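PDB 4O83: phosphoribosylaminoimidazole-succinocarboxamide synthase, which catalyses the ATP-dependent joining of L-aspartate to 5-amino-1-(5-phosphoribosyl)imidazole-4-carboxylate, a step in the de novo synthesis of purine nucleotides. Local coordinates for residues 25-30 against 76-81; 54-59 against 190-195; 82-87 against 178-183. All coordinates share one frame; numbering follows the deposited sequence.

Contact 1: 25-30 against 76-81; sequences MEFKDD and NRLIVE. With AMP (adenosine monophosphate), chain L.
Met25 and Leu78 face each other as an antiparallel hydrogen-bonded pair, joining strand 22-27 to strand 77-81. Met25 N gives its hydrogen to Leu78 O (2.7 Å), and the return bond runs from Leu78 N to Met25 O. Met25 is present as selenomethionine; its CG stands anti to the backbone N (177°), and a turn about the CG-SE bond brings CE to 3.8 Å from both Leu78 CD1 and Val80 CG1. Glu26, in the next, non-hydrogen-bonded pair, turns to the other face of the sheet. Its extended chain carries OE2 to 2.8 Å from Arg77 NE, a nearly straight salt-bridge bond (170°) that lies in the guanidinium plane yet meets the carboxylate from above its own plane. Phe27 N is bonded to Asn76 O (2.8 Å), which also lies at the edge of the phenyl ring, while CE2 rests 3.9 Å from Leu78 CG; residues of helix 45-62 cover the same ring. At the strand end, Phe27 O accepts Asn76 ND2 (2.8 Å), a bond well off straight. The sheet is thus two-sided: a charged pair suits the face of Glu26 and Arg77, whereas apolar side chains suit the face packed against the helix.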
loop_
_atom_site.group_PDB
_atom_site.type_symbol
_atom_site.label_atom_id
_atom_site.label_comp_id
_atom_site.label_asym_id
_atom_site.label_seq_id
_atom_site.Cartn_x
_atom_site.Cartn_y
_atom_site.Cartn_z
HETATM N N MSE A 25 -11.700 3.094 -27.780
HETATM C CA MSE A 25 -12.310 3.926 -26.751
HETATM C C MSE A 25 -11.810 5.315 -27.011
HETATM O O MSE A 25 -10.622 5.605 -26.841
HETATM C CB MSE A 25 -11.853 3.389 -25.389
HETATM C CG MSE A 25 -12.359 4.222 -24.220
HETATM SE SE MSE A 25 -12.223 3.099 -22.601
HETATM C CE MSE A 25 -10.271 3.013 -22.408
ATOM N N GLU A 26 -12.706 6.193 -27.435
ATOM C CA GLU A 26 -12.309 7.565 -27.716
ATOM C C GLU A 26 -12.766 8.553 -26.634
ATOM O O GLU A 26 -13.949 8.686 -26.364
ATOM C CB GLU A 26 -12.827 8.009 -29.077
ATOM C CG GLU A 26 -12.306 9.378 -29.467
ATOM C CD GLU A 26 -12.719 9.767 -30.869
ATOM O OE1 GLU A 26 -13.927 9.681 -31.189
ATOM O OE2 GLU A 26 -11.831 10.168 -31.640
ATOM N N PHE A 27 -11.817 9.266 -26.042
ATOM C CA PHE A 27 -12.175 10.219 -24.988
ATOM C C PHE A 27 -12.531 11.582 -25.565
ATOM O O PHE A 27 -11.784 12.127 -26.381
ATOM C CB PHE A 27 -11.038 10.349 -23.974
ATOM C CG PHE A 27 -10.802 9.115 -23.156
ATOM C CD1 PHE A 27 -11.107 9.106 -21.787
ATOM C CD2 PHE A 27 -10.274 7.969 -23.731
ATOM C CE1 PHE A 27 -10.883 7.974 -21.013
ATOM C CE2 PHE A 27 -10.049 6.840 -22.974
ATOM C CZ PHE A 27 -10.339 6.846 -21.611
ATOM N N LYS A 28 -13.661 12.131 -25.124
ATOM C CA LYS A 28 -14.168 13.407 -25.640
ATOM C C LYS A 28 -13.812 14.526 -24.686
ATOM O O LYS A 28 -13.447 14.272 -23.539
ATOM C CB LYS A 28 -15.695 13.351 -25.819
ATOM C CG LYS A 28 -16.188 12.340 -26.852
ATOM C CD LYS A 28 -17.490 11.683 -26.408
ATOM C CE LYS A 28 -18.695 12.612 -26.489
ATOM N NZ LYS A 28 -19.865 12.062 -25.744
ATOM N N ASP A 29 -13.934 15.763 -25.158
ATOM C CA ASP A 29 -13.726 16.944 -24.319
ATOM C C ASP A 29 -14.992 17.376 -23.562
ATOM O O ASP A 29 -14.954 18.326 -22.777
ATOM C CB ASP A 29 -13.168 18.099 -25.156
ATOM C CG ASP A 29 -11.686 17.928 -25.477
ATOM O OD1 ASP A 29 -11.111 18.806 -26.165
ATOM O OD2 ASP A 29 -11.100 16.912 -25.037
ATOM N N ASP A 30 -16.103 16.676 -23.795
ATOM C CA ASP A 30 -17.358 16.955 -23.092
ATOM C C ASP A 30 -17.302 16.557 -21.613
ATOM O O ASP A 30 -16.778 15.500 -21.254
ATOM C CB ASP A 30 -18.543 16.243 -23.756
ATOM C CG ASP A 30 -18.805 16.710 -25.191
ATOM O OD1 ASP A 30 -18.497 17.879 -25.546
ATOM O OD2 ASP A 30 -19.345 15.890 -25.966
ATOM N N ASN A 76 -6.156 10.787 -27.881
ATOM C CA ASN A 76 -7.364 10.519 -27.091
ATOM C C ASN A 76 -8.081 9.204 -27.446
ATOM O O ASN A 76 -9.284 9.067 -27.251
ATOM C CB ASN A 76 -8.332 11.696 -27.192
ATOM C CG ASN A 76 -8.945 11.826 -28.568
ATOM O OD1 ASN A 76 -8.363 11.390 -29.561
ATOM N ND2 ASN A 76 -10.127 12.436 -28.636
ATOM N N ARG A 77 -7.334 8.243 -27.972
ATOM C CA ARG A 77 -7.921 6.991 -28.424
ATOM C C ARG A 77 -7.132 5.798 -27.916
ATOM O O ARG A 77 -5.928 5.663 -28.182
ATOM C CB ARG A 77 -8.001 6.934 -29.947
ATOM C CG ARG A 77 -9.080 7.800 -30.558
ATOM C CD ARG A 77 -8.995 7.721 -32.069
ATOM N NE ARG A 77 -10.278 8.042 -32.680
ATOM C CZ ARG A 77 -10.730 7.481 -33.794
ATOM N NH1 ARG A 77 -9.999 6.567 -34.425
ATOM N NH2 ARG A 77 -11.914 7.836 -34.271
ATOM N N LEU A 78 -7.820 4.941 -27.171
ATOM C CA LEU A 78 -7.237 3.694 -26.713
ATOM C C LEU A 78 -7.832 2.536 -27.484
ATOM O O LEU A 78 -9.006 2.555 -27.863
ATOM C CB LEU A 78 -7.452 3.500 -25.202
ATOM C CG LEU A 78 -7.073 4.582 -24.172
ATOM C CD1 LEU A 78 -6.658 3.923 -22.857
ATOM C CD2 LEU A 78 -5.993 5.559 -24.622
ATOM N N ILE A 79 -7.010 1.526 -27.729
ATOM C CA ILE A 79 -7.492 0.283 -28.292
ATOM C C ILE A 79 -7.629 -0.677 -27.118
ATOM O O ILE A 79 -6.687 -0.875 -26.344
ATOM C CB ILE A 79 -6.526 -0.297 -29.348
ATOM C CG1 ILE A 79 -6.349 0.678 -30.518
ATOM C CG2 ILE A 79 -7.039 -1.638 -29.866
ATOM C CD1 ILE A 79 -4.974 0.616 -31.151
ATOM N N VAL A 80 -8.803 -1.274 -26.994
ATOM C CA VAL A 80 -9.097 -2.127 -25.859
ATOM C C VAL A 80 -9.779 -3.400 -26.338
ATOM O O VAL A 80 -10.422 -3.427 -27.400
ATOM C CB VAL A 80 -9.960 -1.415 -24.784
ATOM C CG1 VAL A 80 -9.214 -0.218 -24.199
ATOM C CG2 VAL A 80 -11.317 -1.000 -25.352
ATOM N N GLU A 81 -9.604 -4.466 -25.568
ATOM C CA GLU A 81 -10.250 -5.721 -25.895
ATOM C C GLU A 81 -11.721 -5.686 -25.501
ATOM O O GLU A 81 -12.083 -5.132 -24.459
ATOM C CB GLU A 81 -9.506 -6.910 -25.296
ATOM C CG GLU A 81 -9.572 -7.061 -23.794
ATOM C CD GLU A 81 -8.996 -8.391 -23.334
ATOM O OE1 GLU A 81 -8.136 -8.384 -22.428
ATOM O OE2 GLU A 81 -9.389 -9.441 -23.887
HETATM P P AMP L . -19.561 5.791 -21.380
HETATM O O1P AMP L . -20.820 5.445 -20.597
HETATM O O2P AMP L . -18.670 6.821 -20.732
HETATM O O3P AMP L . -19.824 6.059 -22.844
HETATM O "O5'" AMP L . -18.658 4.450 -21.307
HETATM C "C5'" AMP L . -18.402 3.594 -22.421
HETATM C "C4'" AMP L . -19.196 2.294 -22.301
HETATM O "O4'" AMP L . -18.428 1.162 -22.737
HETATM C "C3'" AMP L . -19.622 1.990 -20.873
HETATM O "O3'" AMP L . -20.930 1.423 -20.952
HETATM C "C2'" AMP L . -18.645 0.932 -20.411
HETATM O "O2'" AMP L . -19.244 0.081 -19.434
HETATM C "C1'" AMP L . -18.370 0.172 -21.699
HETATM N N9 AMP L . -17.032 -0.455 -21.735
HETATM C C8 AMP L . -15.917 0.018 -21.162
HETATM N N7 AMP L . -14.865 -0.784 -21.413
HETATM C C5 AMP L . -15.301 -1.799 -22.186
HETATM C C6 AMP L . -14.721 -3.009 -22.822
HETATM N N6 AMP L . -13.420 -3.310 -22.688
HETATM N N1 AMP L . -15.535 -3.811 -23.541
HETATM C C2 AMP L . -16.844 -3.539 -23.696
HETATM N N3 AMP L . -17.437 -2.465 -23.147
HETATM C C4 AMP L . -16.740 -1.577 -22.393
#

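Contact 2: 54-59 against 190-195; sequences VIFFKL and DEISPD. With AMP (adenosine monophosphate), chain L.
Phe56 and Phe57, neighbours on helix 45-62, receive Ile192 between them in the core of the SAICAR synthetase fold, where this helix backs the loop linking strands 186-188 and 197-201. Apolar contact carries most of the meeting. The two branches of Ile192 divide the work: CG2 touches Phe56 CD2 at 3.6 Å, while CD1 reaches Phe57 CE1, also at 3.6 Å. With CG1 anti to the carbonyl carbon (-56°), CD1 is carried to Phe57, while CG2, anti to the backbone N, faces Phe56. Leu160 of helix 143-165 touches both Phe56 and Ile192 and extends this apolar cluster.

Weakly polar contacts are made at the ring edges. Ile192 O lies near the plane of the Phe56 ring, 3.2 Å from CD2, and Asp190 O comes to the edge of Phe57, 3.4 Å from CZ. Phe57 also meets His68 edge-to-face, and His68 is itself hydrogen-bonded to AMP, which makes the phenylalanine a second-shell residue of the nucleotide site. An alanine in place of Phe57 would remove the ring that touches Ile192 CD1, Asp190 O and His68, and would probably leave the histidine freer to shift.

Among the hydrogen bonds and charges, Ser53 OG of the same helix bonds Ile192 N. Other polar groups of the loop turn elsewhere: Ser193 OG donates to Glu191 OE1 at 2.5 Å, Glu191 OE2 pairs with Lys13, and the Asp190 carboxylate forms a salt bridge with Lys175. At the ligand, Asp190 N gives its hydrogen to AMP N7 over 3.1 Å.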
loop_
_atom_site.group_PDB
_atom_site.type_symbol
_atom_site.label_atom_id
_atom_site.label_comp_id
_atom_site.label_asym_id
_atom_site.label_seq_id
_atom_site.Cartn_x
_atom_site.Cartn_y
_atom_site.Cartn_z
ATOM N N VAL A 54 -4.085 5.464 -19.857
ATOM C CA VAL A 54 -2.917 4.690 -20.308
ATOM C C VAL A 54 -1.924 4.493 -19.165
ATOM O O VAL A 54 -1.486 3.373 -18.904
ATOM C CB VAL A 54 -2.192 5.312 -21.531
ATOM C CG1 VAL A 54 -0.914 4.544 -21.860
ATOM C CG2 VAL A 54 -3.099 5.334 -22.749
ATOM N N ILE A 55 -1.551 5.580 -18.498
ATOM C CA ILE A 55 -0.580 5.497 -17.409
ATOM C C ILE A 55 -1.053 4.482 -16.378
ATOM O O ILE A 55 -0.315 3.569 -16.016
ATOM C CB ILE A 55 -0.353 6.870 -16.732
ATOM C CG1 ILE A 55 0.429 7.800 -17.666
ATOM C CG2 ILE A 55 0.420 6.713 -15.429
ATOM C CD1 ILE A 55 0.116 9.273 -17.479
ATOM N N PHE A 56 -2.296 4.639 -15.928
ATOM C CA PHE A 56 -2.824 3.792 -14.867
ATOM C C PHE A 56 -2.958 2.315 -15.264
ATOM O O PHE A 56 -2.565 1.439 -14.479
ATOM C CB PHE A 56 -4.141 4.356 -14.313
ATOM C CG PHE A 56 -3.983 5.657 -13.545
ATOM C CD1 PHE A 56 -2.981 5.810 -12.597
ATOM C CD2 PHE A 56 -4.859 6.718 -13.762
ATOM C CE1 PHE A 56 -2.851 6.990 -11.878
ATOM C CE2 PHE A 56 -4.741 7.903 -13.048
ATOM C CZ PHE A 56 -3.734 8.043 -12.107
ATOM N N PHE A 57 -3.519 2.045 -16.452
ATOM C CA PHE A 57 -3.648 0.674 -16.959
ATOM C C PHE A 57 -2.285 -0.023 -17.098
ATOM O O PHE A 57 -2.134 -1.186 -16.714
ATOM C CB PHE A 57 -4.438 0.611 -18.287
ATOM C CG PHE A 57 -5.945 0.769 -18.125
ATOM C CD1 PHE A 57 -6.648 0.028 -17.169
ATOM C CD2 PHE A 57 -6.674 1.644 -18.950
ATOM C CE1 PHE A 57 -8.028 0.170 -17.025
ATOM C CE2 PHE A 57 -8.057 1.787 -18.795
ATOM C CZ PHE A 57 -8.732 1.042 -17.836
ATOM N N LYS A 58 -1.291 0.690 -17.626
ATOM C CA LYS A 58 0.067 0.144 -17.716
ATOM C C LYS A 58 0.675 -0.142 -16.345
ATOM O O LYS A 58 1.245 -1.204 -16.127
ATOM C CB LYS A 58 0.972 1.061 -18.541
ATOM C CG LYS A 58 0.682 1.006 -20.039
ATOM C CD LYS A 58 1.654 1.889 -20.813
ATOM N N LEU A 59 0.533 0.798 -15.420
ATOM C CA LEU A 59 0.922 0.570 -14.043
ATOM C C LEU A 59 0.287 -0.713 -13.462
ATOM O O LEU A 59 0.986 -1.566 -12.910
ATOM C CB LEU A 59 0.556 1.778 -13.181
ATOM C CG LEU A 59 0.923 1.686 -11.700
ATOM C CD1 LEU A 59 2.437 1.610 -11.490
ATOM C CD2 LEU A 59 0.341 2.877 -10.943
ATOM N N ASP A 190 -13.228 -0.124 -18.864
ATOM C CA ASP A 190 -13.597 1.296 -18.870
ATOM C C ASP A 190 -12.388 2.239 -18.796
ATOM O O ASP A 190 -11.435 2.068 -19.536
ATOM C CB ASP A 190 -14.615 1.589 -17.759
ATOM C CG ASP A 190 -15.430 2.814 -18.035
ATOM O OD1 ASP A 190 -15.378 3.763 -17.234
ATOM O OD2 ASP A 190 -16.128 2.837 -19.054
ATOM N N GLU A 191 -12.437 3.239 -17.914
ATOM C CA GLU A 191 -11.344 4.213 -17.787
ATOM C C GLU A 191 -10.878 4.355 -16.345
ATOM O O GLU A 191 -11.577 3.957 -15.419
ATOM C CB GLU A 191 -11.766 5.584 -18.336
ATOM C CG GLU A 191 -12.798 6.276 -17.461
ATOM C CD GLU A 191 -13.282 7.588 -18.013
ATOM O OE1 GLU A 191 -12.496 8.560 -18.027
ATOM O OE2 GLU A 191 -14.463 7.641 -18.410
ATOM N N ILE A 192 -9.682 4.906 -16.164
ATOM C CA ILE A 192 -9.237 5.341 -14.843
ATOM C C ILE A 192 -8.681 6.761 -15.004
ATOM O O ILE A 192 -7.562 6.967 -15.503
ATOM C CB ILE A 192 -8.199 4.385 -14.224
ATOM C CG1 ILE A 192 -8.744 2.952 -14.146
ATOM C CG2 ILE A 192 -7.786 4.857 -12.836
ATOM C CD1 ILE A 192 -7.688 1.923 -13.852
ATOM N N SER A 193 -9.492 7.738 -14.610
ATOM C CA SER A 193 -9.137 9.140 -14.804
ATOM C C SER A 193 -9.755 10.034 -13.732
ATOM O O SER A 193 -10.527 9.551 -12.897
ATOM C CB SER A 193 -9.544 9.603 -16.217
ATOM O OG SER A 193 -10.954 9.707 -16.354
ATOM N N PRO A 194 -9.436 11.346 -13.755
ATOM C CA PRO A 194 -10.079 12.252 -12.796
ATOM C C PRO A 194 -11.589 12.374 -13.003
ATOM O O PRO A 194 -12.264 12.941 -12.155
ATOM C CB PRO A 194 -9.376 13.610 -13.031
ATOM C CG PRO A 194 -8.127 13.298 -13.775
ATOM C CD PRO A 194 -8.350 12.003 -14.513
ATOM N N ASP A 195 -12.118 11.841 -14.109
ATOM C CA ASP A 195 -13.560 11.703 -14.257
ATOM C C ASP A 195 -14.134 10.605 -13.347
ATOM O O ASP A 195 -15.305 10.681 -12.934
ATOM C CB ASP A 195 -13.940 11.401 -15.716
ATOM C CG ASP A 195 -14.040 12.651 -16.572
ATOM O OD1 ASP A 195 -14.668 12.572 -17.651
ATOM O OD2 ASP A 195 -13.508 13.713 -16.173
HETATM P P AMP L . -19.561 5.791 -21.380
HETATM O O1P AMP L . -20.820 5.445 -20.597
HETATM O O2P AMP L . -18.670 6.821 -20.732
HETATM O O3P AMP L . -19.824 6.059 -22.844
HETATM O "O5'" AMP L . -18.658 4.450 -21.307
HETATM C "C5'" AMP L . -18.402 3.594 -22.421
HETATM C "C4'" AMP L . -19.196 2.294 -22.301
HETATM O "O4'" AMP L . -18.428 1.162 -22.737
HETATM C "C3'" AMP L . -19.622 1.990 -20.873
HETATM O "O3'" AMP L . -20.930 1.423 -20.952
HETATM C "C2'" AMP L . -18.645 0.932 -20.411
HETATM O "O2'" AMP L . -19.244 0.081 -19.434
HETATM C "C1'" AMP L . -18.370 0.172 -21.699
HETATM N N9 AMP L . -17.032 -0.455 -21.735
HETATM C C8 AMP L . -15.917 0.018 -21.162
HETATM N N7 AMP L . -14.865 -0.784 -21.413
HETATM C C5 AMP L . -15.301 -1.799 -22.186
HETATM C C6 AMP L . -14.721 -3.009 -22.822
HETATM N N6 AMP L . -13.420 -3.310 -22.688
HETATM N N1 AMP L . -15.535 -3.811 -23.541
HETATM C C2 AMP L . -16.844 -3.539 -23.696
HETATM N N3 AMP L . -17.437 -2.465 -23.147
HETATM C C4 AMP L . -16.740 -1.577 -22.393
#

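Contact 3: 82-87 against 178-183; sequences KLDMYP and FGKDKN. With AMP (adenosine monophosphate), chain L.
Phe178 O accepts the backbone N of Tyr86 (2.8 Å), the first link in an antiparallel pairing of strands 169-180 and 84-93 beside the adenine pocket. Water 1 bridges the same two residues, accepting from Phe178 N and donating to Tyr86 O. The phenyl ring of Phe178 leads off to Ile149 and Ile152 of helix 143-165. Gly179 follows in a non-hydrogen-bonded pair with Met85, their CA atoms only 3.8 Å apart. Glycine suits this place because a beta carbon would run into Leu83 CB. In Met85, a selenomethionine in this crystal, CG stands anti to the carbonyl carbon and a turn about CB-CG (-62°) sets SE 3.6 Å from AMP C4; a second turn, about CG-SE, carries CE to Phe178 O.

Lys180 completes the ladder with two backbone bonds to Asp84. Its side chain, lying alongside that of Asp84, ends with NZ 2.8 Å from Asp84 OD2, a salt bridge made on the anti side but well out of the carboxylate plane. On the way the lysine crosses Tyr86 at about a right angle, its CE 3.4 Å from the ring atom CZ; the long aliphatic stem thus packs against an aromatic residue while its charge is met by the aspartate. Tyr86 OH is bonded to Glu145 of helix 143-165. Asp181 closes the contact: its OD2 accepts Asp185 N, and its CA lies 3.7 Å from Leu83 CD2.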
loop_
_atom_site.group_PDB
_atom_site.type_symbol
_atom_site.label_atom_id
_atom_site.label_comp_id
_atom_site.label_asym_id
_atom_site.label_seq_id
_atom_site.Cartn_x
_atom_site.Cartn_y
_atom_site.Cartn_z
ATOM N N LYS A 82 -12.559 -6.244 -26.373
ATOM C CA LYS A 82 -13.999 -6.221 -26.164
ATOM C C LYS A 82 -14.349 -7.270 -25.119
ATOM O O LYS A 82 -13.871 -8.400 -25.170
ATOM C CB LYS A 82 -14.766 -6.437 -27.477
ATOM C CG LYS A 82 -16.250 -6.108 -27.385
ATOM C CD LYS A 82 -16.863 -5.825 -28.751
ATOM N N LEU A 83 -15.155 -6.859 -24.149
ATOM C CA LEU A 83 -15.500 -7.716 -23.029
ATOM C C LEU A 83 -17.009 -7.895 -22.917
ATOM O O LEU A 83 -17.793 -7.049 -23.383
ATOM C CB LEU A 83 -14.945 -7.127 -21.719
ATOM C CG LEU A 83 -13.436 -6.928 -21.597
ATOM C CD1 LEU A 83 -13.136 -6.195 -20.314
ATOM C CD2 LEU A 83 -12.697 -8.262 -21.643
ATOM N N ASP A 84 -17.389 -9.009 -22.296
ATOM C CA ASP A 84 -18.744 -9.230 -21.825
ATOM C C ASP A 84 -18.837 -8.553 -20.446
ATOM O O ASP A 84 -18.375 -9.108 -19.447
ATOM C CB ASP A 84 -18.987 -10.741 -21.723
ATOM C CG ASP A 84 -20.373 -11.082 -21.242
ATOM O OD1 ASP A 84 -21.334 -10.375 -21.622
ATOM O OD2 ASP A 84 -20.502 -12.067 -20.485
HETATM N N MSE A 85 -19.401 -7.346 -20.413
HETATM C CA MSE A 85 -19.319 -6.474 -19.230
HETATM C C MSE A 85 -20.235 -6.926 -18.119
HETATM O O MSE A 85 -21.384 -7.299 -18.367
HETATM C CB MSE A 85 -19.709 -5.024 -19.557
HETATM C CG MSE A 85 -18.786 -4.317 -20.556
HETATM SE SE MSE A 85 -16.942 -4.178 -19.858
HETATM C CE MSE A 85 -17.373 -2.927 -18.389
ATOM N N TYR A 86 -19.745 -6.868 -16.882
ATOM C CA TYR A 86 -20.642 -6.976 -15.722
ATOM C C TYR A 86 -21.440 -5.680 -15.575
ATOM O O TYR A 86 -20.905 -4.591 -15.808
ATOM C CB TYR A 86 -19.878 -7.278 -14.442
ATOM C CG TYR A 86 -19.259 -8.653 -14.405
ATOM C CD1 TYR A 86 -20.006 -9.770 -14.021
ATOM C CD2 TYR A 86 -17.914 -8.831 -14.719
ATOM C CE1 TYR A 86 -19.434 -11.025 -13.968
ATOM C CE2 TYR A 86 -17.331 -10.075 -14.667
ATOM C CZ TYR A 86 -18.094 -11.171 -14.295
ATOM O OH TYR A 86 -17.492 -12.398 -14.263
ATOM N N PRO A 87 -22.731 -5.787 -15.214
ATOM C CA PRO A 87 -23.591 -4.602 -15.094
ATOM C C PRO A 87 -23.370 -3.873 -13.759
ATOM O O PRO A 87 -24.328 -3.601 -13.010
ATOM C CB PRO A 87 -25.001 -5.192 -15.161
ATOM C CG PRO A 87 -24.854 -6.565 -14.608
ATOM C CD PRO A 87 -23.484 -7.036 -15.013
ATOM N N PHE A 178 -15.767 -3.913 -14.807
ATOM C CA PHE A 178 -15.180 -5.188 -15.165
ATOM C C PHE A 178 -16.024 -5.887 -16.222
ATOM O O PHE A 178 -17.234 -5.645 -16.344
ATOM C CB PHE A 178 -15.075 -6.107 -13.927
ATOM C CG PHE A 178 -14.148 -5.593 -12.855
ATOM C CD1 PHE A 178 -12.799 -5.945 -12.858
ATOM C CD2 PHE A 178 -14.616 -4.754 -11.846
ATOM C CE1 PHE A 178 -11.942 -5.485 -11.873
ATOM C CE2 PHE A 178 -13.756 -4.290 -10.847
ATOM C CZ PHE A 178 -12.421 -4.652 -10.872
ATOM N N GLY A 179 -15.368 -6.759 -16.972
ATOM C CA GLY A 179 -16.041 -7.694 -17.864
ATOM C C GLY A 179 -15.308 -9.019 -18.030
ATOM O O GLY A 179 -14.224 -9.238 -17.455
ATOM N N LYS A 180 -15.902 -9.902 -18.832
ATOM C CA LYS A 180 -15.349 -11.229 -19.071
ATOM C C LYS A 180 -14.744 -11.274 -20.463
ATOM O O LYS A 180 -15.396 -10.871 -21.433
ATOM C CB LYS A 180 -16.452 -12.291 -18.960
ATOM C CG LYS A 180 -16.710 -12.824 -17.562
ATOM C CD LYS A 180 -18.069 -13.516 -17.486
ATOM C CE LYS A 180 -19.195 -12.513 -17.253
ATOM N NZ LYS A 180 -20.493 -12.923 -17.871
ATOM N N ASP A 181 -13.507 -11.761 -20.565
ATOM C CA ASP A 181 -12.866 -11.969 -21.865
ATOM C C ASP A 181 -13.227 -13.327 -22.480
ATOM O O ASP A 181 -14.054 -14.060 -21.934
ATOM C CB ASP A 181 -11.343 -11.783 -21.768
ATOM C CG ASP A 181 -10.646 -12.885 -20.979
ATOM O OD1 ASP A 181 -9.429 -12.723 -20.737
ATOM O OD2 ASP A 181 -11.276 -13.898 -20.598
ATOM N N LYS A 182 -12.590 -13.650 -23.607
ATOM C CA LYS A 182 -12.816 -14.915 -24.324
ATOM C C LYS A 182 -12.555 -16.153 -23.461
ATOM O O LYS A 182 -13.321 -17.118 -23.500
ATOM N N ASN A 183 -11.478 -16.108 -22.681
ATOM C CA ASN A 183 -11.116 -17.196 -21.766
ATOM C C ASN A 183 -12.052 -17.323 -20.553
ATOM O O ASN A 183 -12.013 -18.324 -19.836
ATOM C CB ASN A 183 -9.669 -17.034 -21.272
ATOM C CG ASN A 183 -8.692 -16.687 -22.386
ATOM O OD1 ASN A 183 -8.955 -16.920 -23.563
ATOM N ND2 ASN A 183 -7.549 -16.123 -22.006
HETATM P P AMP L . -19.561 5.791 -21.380
HETATM O O1P AMP L . -20.820 5.445 -20.597
HETATM O O2P AMP L . -18.670 6.821 -20.732
HETATM O O3P AMP L . -19.824 6.059 -22.844
HETATM O "O5'" AMP L . -18.658 4.450 -21.307
HETATM C "C5'" AMP L . -18.402 3.594 -22.421
HETATM C "C4'" AMP L . -19.196 2.294 -22.301
HETATM O "O4'" AMP L . -18.428 1.162 -22.737
HETATM C "C3'" AMP L . -19.622 1.990 -20.873
HETATM O "O3'" AMP L . -20.930 1.423 -20.952
HETATM C "C2'" AMP L . -18.645 0.932 -20.411
HETATM O "O2'" AMP L . -19.244 0.081 -19.434
HETATM C "C1'" AMP L . -18.370 0.172 -21.699
HETATM N N9 AMP L . -17.032 -0.455 -21.735
HETATM C C8 AMP L . -15.917 0.018 -21.162
HETATM N N7 AMP L . -14.865 -0.784 -21.413
HETATM C C5 AMP L . -15.301 -1.799 -22.186
HETATM C C6 AMP L . -14.721 -3.009 -22.822
HETATM N N6 AMP L . -13.420 -3.310 -22.688
HETATM N N1 AMP L . -15.535 -3.811 -23.541
HETATM C C2 AMP L . -16.844 -3.539 -23.696
HETATM N N3 AMP L . -17.437 -2.465 -23.147
HETATM C C4 AMP L . -16.740 -1.577 -22.393
HETATM O O HOH W 1 -18.641 -3.688 -14.379
#

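In the fold
All three contacts border the AMP site, each through a backbone group that reads the adenine: beside the N7 bond of contact 2, Glu81 O of contact 1 accepts AMP N6 at 2.9 Å and Leu83 N of contact 3 donates to AMP N1 at 3.1 Å. Glu81 and Leu83, with one residue between them, form a pair that recalls the hinge of protein kinases. The centres of contacts 1 and 2 are about 11 Å apart, and the two touch, with Leu78 CD2 3.5 Å from Val54 CG2. Contact 3 lies about 18 Å, centre to centre, from each of the others; Glu81 OE2 meets Asp181 CB at 3.7 Å, but contacts 2 and 3 stay about 5 Å apart at their nearest atoms.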